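Local coordinates for protein YibA (Escherichia coli, PDB 1OYZ) that is of uncharacterised function but folds as an all-helical repeat protein of the HEAT type, with an oxidoreductase activity only tentatively assigned to it, at residues 44-47 against 48-52; 94-97 against 98-102; 165-168 against 169-172. All coordinates share one frame; numbering follows the deposited sequence.

Contact 1. Residues 44-47 against 48-52; sequences ARVL and QLRGG
Val46 lays its CG1 methyl over one face of the Arg50 guanidinium, 3.7 Å from Arg50 NH1, one helical turn further on. The two side chains run side by side in the same direction, and the bend of the arginine at chi3 (-48°) lets the flat group come back alongside the valine. The other flat pair is looser: the guanidinium of Arg45 and the amide of Gln48 stand nearly perpendicular, 84° apart, and the nearest side-chain approach is from the aliphatic part of the arginine, CG, to Gln48 OE1. That oxygen lies closer to the backbone, 3.6 Å from Arg45 CA, while Gln48 CG rests 3.4 Å from Ala44 O. The i to i+4 bonds hold as far as Arg50: Arg50 N bonds to Val46 O at 3.0 Å, nearly straight at 170°, and Gln48 N to Ala44 O at 2.8 Å. Gly51 is the first residue to leave helical angles.

The polar ends are tied elsewhere: Arg50 forms a salt bridge with Asp25 and bonds to Leu23 O, Gln48 NE2 bonds to Phe76 O, and Arg45 makes a cation-pi contact with Tyr17. Helix 37-50 thus ends wedged between helix 68-80, met by Ala44 and Gln48, helix 14-21, met by Val46 and Leu49, and helix 25-31, met by Val46 and Leu47, the layered packing of a repeat solenoid.

Contact 2. Residues 94-97 against 98-102; sequences ILNN and MALND
Met98, a selenomethionine, places CG anti to its own carbonyl carbon (chi1 -59°) and then turns at chi3 (78°), while Ile94 holds CG2 anti to its backbone N; the two side chains end up side by side, pointing the same way, with Ile94 CG2 against Met98 SE at 3.9 Å. On the way there Met98 CG passes over the preceding turn, 3.2 Å from Ile94 O. Leu95 adds a more distant apolar neighbour through CD1, 4.4 Å from Met98 SE. Further round the helix, Leu100 leans its CG on Asn96 O at 3.3 Å.

The helical backbone bonds under these side chains are sound at first and then weaken. Met98 N donates to Ile94 O at 3.1 Å and Ala99 N to Leu95 O at 2.8 Å, whereas Leu100 N makes only weak bonds, shared between Asn96 O and Asn97 O. The pattern recovers with Asn101 N to Asn97 O at 2.7 Å, before Asp102 leaves helical angles. Asp102 then turns its carboxylate to Arg71 in a salt bridge through OD2, and OD1 takes the N-H of Ser104.

Leu95 and Met98 touch both helix 68-80 and helix 105-121, Ile94 and Met98 reach helix 53-63, and Ala99 and Leu100 touch helix 126-136, so the end of helix 88-101 packs against four other helices of the stack.

Contact 3. Residues 165-168 against 169-172; sequences INLL and KDPN
Helical bonding gives way to tighter turns here: Lys169 N bonds to Asn166 O at 3.0 Å and Asp170 N to Leu167 O at 3.0 Å, both three residues back, with the donors well above the carbonyl planes, while the four-residue link from Lys169 N to Ile165 O is weak. Lys169 runs its extended chain back along the helix, alongside Ile165, so that its CE meets Ile165 CG2 at 3.6 Å; nearer its root, Lys169 CG sits 3.4 Å from Ile165 O. The side chain of Asn166 crosses that lysine at about a right angle.

Asp170, with CG anti to the backbone N (chi1 -157°), lays its carboxylate beside Leu167, whose CD2 is 4.0 Å from Asp170 OD2. The same oxygen accepts from a water that also donates to Asn166 O, linking the carboxylate to the backbone of Asn166. The other oxygen, Asp170 OD1, uses its anti lone pair to take Asn172 N at 2.7 Å and 168°, an Asx turn that leads the chain into the N-cap of helix 173-186.

A salt bridge from Asp170 OD2 to Arg145 ties the turn to helix 142-153. Leu167 packs on Val175 and Ala179 of helix 173-186, while Ile165 and Leu168 meet helix 191-200, so the turn joins helix 161-168 to the next two helices, 173-186 and 191-200.

Overall arrangement
From the N terminus, the chain meets the three contacts in series, none nesting in or crossing another; each lies within one continuous run of residues and closes no long loop. Contact 1 finishes helix 37-50 and leads into helix 53-63, contact 2 finishes helix 88-101 ahead of helix 105-121, and contact 3 turns helix 161-168 into helix 173-186. Helix 68-80 links the first two, receiving side chains from both. The centres of contacts 1 and 2 are about 22 Å apart, those of 2 and 3 about 23 Å, and contacts 1 and 3 lie on opposite sides of the chain's centre, marking helix ends along the solenoid.

Contact 1. Residues 44-47 against 48-52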
loop_
_atom_site.group_PDB
_atom_site.type_symbol
_atom_site.label_atom_id
_atom_site.label_comp_id
_atom_site.label_asym_id
_atom_site.label_seq_id
_atom_site.Cartn_x
_atom_site.Cartn_y
_atom_site.Cartn_z
ATOM N N ALA A 44 -0.381 12.884 -18.123
ATOM C CA ALA A 44 -0.529 11.436 -18.195
ATOM C C ALA A 44 -1.845 10.986 -17.572
ATOM O O ALA A 44 -2.480 10.058 -18.060
ATOM C CB ALA A 44 0.656 10.753 -17.483
ATOM N N ARG A 45 -2.263 11.624 -16.485
ATOM C CA ARG A 45 -3.525 11.226 -15.851
ATOM C C ARG A 45 -4.671 11.453 -16.841
ATOM O O ARG A 45 -5.548 10.617 -16.965
ATOM C CB ARG A 45 -3.798 12.024 -14.559
ATOM C CG ARG A 45 -2.862 11.712 -13.367
ATOM C CD ARG A 45 -3.242 12.516 -12.097
ATOM N NE ARG A 45 -4.609 12.208 -11.647
ATOM C CZ ARG A 45 -5.412 13.065 -11.003
ATOM N NH1 ARG A 45 -6.631 12.685 -10.640
ATOM N NH2 ARG A 45 -5.008 14.303 -10.717
ATOM N N VAL A 46 -4.653 12.575 -17.555
ATOM C CA VAL A 46 -5.721 12.835 -18.508
ATOM C C VAL A 46 -5.665 11.755 -19.567
ATOM O O VAL A 46 -6.700 11.240 -20.007
ATOM C CB VAL A 46 -5.582 14.206 -19.176
ATOM C CG1 VAL A 46 -6.776 14.459 -20.083
ATOM C CG2 VAL A 46 -5.471 15.284 -18.125
ATOM N N LEU A 47 -4.447 11.380 -19.949
ATOM C CA LEU A 47 -4.303 10.330 -20.962
ATOM C C LEU A 47 -4.856 8.989 -20.455
ATOM O O LEU A 47 -5.525 8.269 -21.200
ATOM C CB LEU A 47 -2.826 10.197 -21.410
ATOM C CG LEU A 47 -2.317 11.431 -22.187
ATOM C CD1 LEU A 47 -0.878 11.291 -22.651
ATOM C CD2 LEU A 47 -3.211 11.601 -23.372
ATOM N N GLN A 48 -4.612 8.659 -19.187
ATOM C CA GLN A 48 -5.122 7.396 -18.657
ATOM C C GLN A 48 -6.647 7.401 -18.696
ATOM O O GLN A 48 -7.263 6.355 -18.889
ATOM C CB GLN A 48 -4.669 7.140 -17.198
ATOM C CG GLN A 48 -3.171 6.891 -16.950
ATOM C CD GLN A 48 -2.826 6.933 -15.441
ATOM O OE1 GLN A 48 -3.345 7.776 -14.717
ATOM N NE2 GLN A 48 -1.942 6.037 -14.982
ATOM N N LEU A 49 -7.245 8.577 -18.505
ATOM C CA LEU A 49 -8.714 8.728 -18.501
ATOM C C LEU A 49 -9.381 8.617 -19.869
ATOM O O LEU A 49 -10.325 7.847 -20.042
ATOM C CB LEU A 49 -9.121 10.080 -17.880
ATOM C CG LEU A 49 -10.613 10.473 -17.920
ATOM C CD1 LEU A 49 -11.390 9.614 -16.953
ATOM C CD2 LEU A 49 -10.800 11.943 -17.556
ATOM N N ARG A 50 -8.901 9.390 -20.835
ATOM C CA ARG A 50 -9.508 9.394 -22.168
ATOM C C ARG A 50 -8.813 8.423 -23.076
ATOM O O ARG A 50 -9.409 7.861 -23.988
ATOM C CB ARG A 50 -9.380 10.771 -22.815
ATOM C CG ARG A 50 -9.778 11.940 -21.945
ATOM C CD ARG A 50 -9.976 13.217 -22.791
ATOM N NE ARG A 50 -8.881 13.468 -23.729
ATOM C CZ ARG A 50 -8.259 14.637 -23.858
ATOM N NH1 ARG A 50 -8.629 15.648 -23.095
ATOM N NH2 ARG A 50 -7.291 14.811 -24.775
ATOM N N GLY A 51 -7.520 8.287 -22.820
ATOM C CA GLY A 51 -6.643 7.432 -23.588
ATOM C C GLY A 51 -7.192 6.544 -24.676
ATOM O O GLY A 51 -7.984 5.652 -24.415
ATOM N N GLY A 52 -6.748 6.794 -25.901
ATOM C CA GLY A 52 -7.157 5.979 -27.029
ATOM C C GLY A 52 -5.924 5.316 -27.635
ATOM O O GLY A 52 -4.812 5.459 -27.104
#

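Contact 2. Residues 94-97 against 98-102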
loop_
_atom_site.group_PDB
_atom_site.type_symbol
_atom_site.label_atom_id
_atom_site.label_comp_id
_atom_site.label_asym_id
_atom_site.label_seq_id
_atom_site.Cartn_x
_atom_site.Cartn_y
_atom_site.Cartn_z
ATOM N N ILE A 94 4.871 -6.302 -21.338
ATOM C CA ILE A 94 5.796 -5.198 -21.375
ATOM C C ILE A 94 6.067 -4.681 -19.959
ATOM O O ILE A 94 7.209 -4.455 -19.608
ATOM C CB ILE A 94 5.267 -4.063 -22.244
ATOM C CG1 ILE A 94 5.308 -4.508 -23.720
ATOM C CG2 ILE A 94 6.090 -2.795 -22.020
ATOM C CD1 ILE A 94 4.623 -3.579 -24.681
ATOM N N LEU A 95 5.034 -4.522 -19.140
ATOM C CA LEU A 95 5.224 -4.009 -17.784
ATOM C C LEU A 95 5.981 -4.983 -16.879
ATOM O O LEU A 95 6.851 -4.600 -16.093
ATOM C CB LEU A 95 3.864 -3.702 -17.146
ATOM C CG LEU A 95 3.126 -2.365 -17.302
ATOM C CD1 LEU A 95 3.792 -1.499 -18.299
ATOM C CD2 LEU A 95 1.654 -2.605 -17.650
ATOM N N ASN A 96 5.601 -6.237 -16.977
ATOM C CA ASN A 96 6.210 -7.318 -16.198
ATOM C C ASN A 96 7.719 -7.329 -16.467
ATOM O O ASN A 96 8.551 -7.399 -15.545
ATOM C CB ASN A 96 5.569 -8.644 -16.631
ATOM C CG ASN A 96 6.209 -9.845 -15.992
ATOM O OD1 ASN A 96 6.704 -10.697 -16.688
ATOM N ND2 ASN A 96 6.190 -9.925 -14.661
ATOM N N ASN A 97 8.073 -7.237 -17.740
ATOM C CA ASN A 97 9.474 -7.229 -18.087
ATOM C C ASN A 97 10.207 -6.025 -17.509
ATOM O O ASN A 97 11.304 -6.160 -16.943
ATOM C CB ASN A 97 9.650 -7.265 -19.605
ATOM C CG ASN A 97 10.913 -7.985 -20.005
ATOM O OD1 ASN A 97 10.901 -9.208 -20.250
ATOM N ND2 ASN A 97 12.028 -7.250 -20.032
HETATM N N MSE A 98 9.637 -4.837 -17.656
HETATM C CA MSE A 98 10.290 -3.646 -17.096
HETATM C C MSE A 98 10.419 -3.763 -15.575
HETATM O O MSE A 98 11.442 -3.413 -14.987
HETATM C CB MSE A 98 9.482 -2.385 -17.420
HETATM C CG MSE A 98 9.308 -2.167 -18.910
HETATM SE SE MSE A 98 7.973 -0.763 -19.328
HETATM C CE MSE A 98 9.127 0.777 -18.959
ATOM N N ALA A 99 9.357 -4.235 -14.944
ATOM C CA ALA A 99 9.364 -4.389 -13.500
ATOM C C ALA A 99 10.554 -5.235 -13.062
ATOM O O ALA A 99 11.101 -5.048 -11.962
ATOM C CB ALA A 99 8.070 -5.065 -13.036
ATOM N N LEU A 100 10.962 -6.166 -13.920
ATOM C CA LEU A 100 12.046 -7.062 -13.563
ATOM C C LEU A 100 13.437 -6.700 -14.104
ATOM O O LEU A 100 14.441 -6.955 -13.429
ATOM C CB LEU A 100 11.681 -8.484 -14.009
ATOM C CG LEU A 100 10.393 -9.094 -13.422
ATOM C CD1 LEU A 100 9.968 -10.267 -14.250
ATOM C CD2 LEU A 100 10.598 -9.507 -11.965
ATOM N N ASN A 101 13.477 -6.074 -15.285
ATOM C CA ASN A 101 14.724 -5.747 -15.970
ATOM C C ASN A 101 15.083 -4.307 -16.248
ATOM O O ASN A 101 16.186 -4.061 -16.760
ATOM C CB ASN A 101 14.767 -6.480 -17.304
ATOM C CG ASN A 101 14.528 -7.952 -17.144
ATOM O OD1 ASN A 101 15.279 -8.641 -16.455
ATOM N ND2 ASN A 101 13.462 -8.450 -17.754
ATOM N N ASP A 102 14.214 -3.339 -15.940
ATOM C CA ASP A 102 14.618 -1.977 -16.258
ATOM C C ASP A 102 15.773 -1.525 -15.394
ATOM O O ASP A 102 15.786 -1.733 -14.177
ATOM C CB ASP A 102 13.469 -0.970 -16.127
ATOM C CG ASP A 102 13.683 0.249 -16.996
ATOM O OD1 ASP A 102 14.452 1.158 -16.604
ATOM O OD2 ASP A 102 13.105 0.290 -18.103
#

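Contact 3. Residues 165-168 against 169-172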
loop_
_atom_site.group_PDB
_atom_site.type_symbol
_atom_site.label_atom_id
_atom_site.label_comp_id
_atom_site.label_asym_id
_atom_site.label_seq_id
_atom_site.Cartn_x
_atom_site.Cartn_y
_atom_site.Cartn_z
ATOM N N ILE A 165 6.498 -12.063 5.033
ATOM C CA ILE A 165 7.321 -12.220 6.212
ATOM C C ILE A 165 8.672 -11.567 6.005
ATOM O O ILE A 165 9.144 -10.836 6.876
ATOM C CB ILE A 165 7.476 -13.723 6.563
ATOM C CG1 ILE A 165 6.128 -14.272 7.016
ATOM C CG2 ILE A 165 8.512 -13.923 7.663
ATOM C CD1 ILE A 165 6.148 -15.747 7.372
ATOM N N ASN A 166 9.307 -11.792 4.854
ATOM C CA ASN A 166 10.611 -11.160 4.652
ATOM C C ASN A 166 10.483 -9.628 4.628
ATOM O O ASN A 166 11.375 -8.933 5.101
ATOM C CB ASN A 166 11.273 -11.660 3.361
ATOM C CG ASN A 166 12.797 -11.727 3.473
ATOM O OD1 ASN A 166 13.333 -12.465 4.293
ATOM N ND2 ASN A 166 13.497 -10.941 2.658
ATOM N N LEU A 167 9.375 -9.106 4.101
ATOM C CA LEU A 167 9.169 -7.655 4.050
ATOM C C LEU A 167 8.936 -7.084 5.455
ATOM O O LEU A 167 9.193 -5.911 5.714
ATOM C CB LEU A 167 7.996 -7.297 3.113
ATOM C CG LEU A 167 8.264 -7.626 1.624
ATOM C CD1 LEU A 167 7.008 -7.460 0.767
ATOM C CD2 LEU A 167 9.381 -6.723 1.098
ATOM N N LEU A 168 8.420 -7.907 6.358
ATOM C CA LEU A 168 8.232 -7.437 7.715
ATOM C C LEU A 168 9.619 -7.127 8.277
ATOM O O LEU A 168 9.764 -6.275 9.157
ATOM C CB LEU A 168 7.587 -8.513 8.581
ATOM C CG LEU A 168 6.124 -8.836 8.316
ATOM C CD1 LEU A 168 5.712 -10.066 9.153
ATOM C CD2 LEU A 168 5.268 -7.628 8.666
ATOM N N LYS A 169 10.634 -7.821 7.759
ATOM C CA LYS A 169 12.000 -7.653 8.237
ATOM C C LYS A 169 12.747 -6.607 7.451
ATOM O O LYS A 169 13.956 -6.432 7.615
ATOM C CB LYS A 169 12.760 -8.976 8.146
ATOM C CG LYS A 169 11.969 -10.180 8.614
ATOM C CD LYS A 169 12.700 -11.473 8.254
ATOM C CE LYS A 169 11.840 -12.714 8.491
ATOM N NZ LYS A 169 12.665 -13.956 8.411
ATOM N N ASP A 170 12.022 -5.884 6.616
ATOM C CA ASP A 170 12.662 -4.891 5.790
ATOM C C ASP A 170 13.292 -3.743 6.554
ATOM O O ASP A 170 12.805 -3.327 7.607
ATOM C CB ASP A 170 11.677 -4.335 4.781
ATOM C CG ASP A 170 12.366 -3.744 3.592
ATOM O OD1 ASP A 170 12.967 -2.659 3.721
ATOM O OD2 ASP A 170 12.320 -4.385 2.521
ATOM N N PRO A 171 14.413 -3.232 6.034
ATOM C CA PRO A 171 15.119 -2.116 6.666
ATOM C C PRO A 171 14.284 -0.853 6.548
ATOM O O PRO A 171 14.439 0.088 7.314
ATOM C CB PRO A 171 16.419 -2.044 5.866
ATOM C CG PRO A 171 16.651 -3.466 5.493
ATOM C CD PRO A 171 15.278 -3.893 5.038
ATOM N N ASN A 172 13.377 -0.826 5.592
ATOM C CA ASN A 172 12.547 0.357 5.445
ATOM C C ASN A 172 11.267 0.222 6.275
ATOM O O ASN A 172 10.556 -0.773 6.172
ATOM C CB ASN A 172 12.189 0.580 3.988
ATOM C CG ASN A 172 11.544 1.916 3.761
ATOM O OD1 ASN A 172 12.212 2.948 3.726
ATOM N ND2 ASN A 172 10.230 1.914 3.618
HETATM O O HOH W 1 12.670 -6.802 3.059
#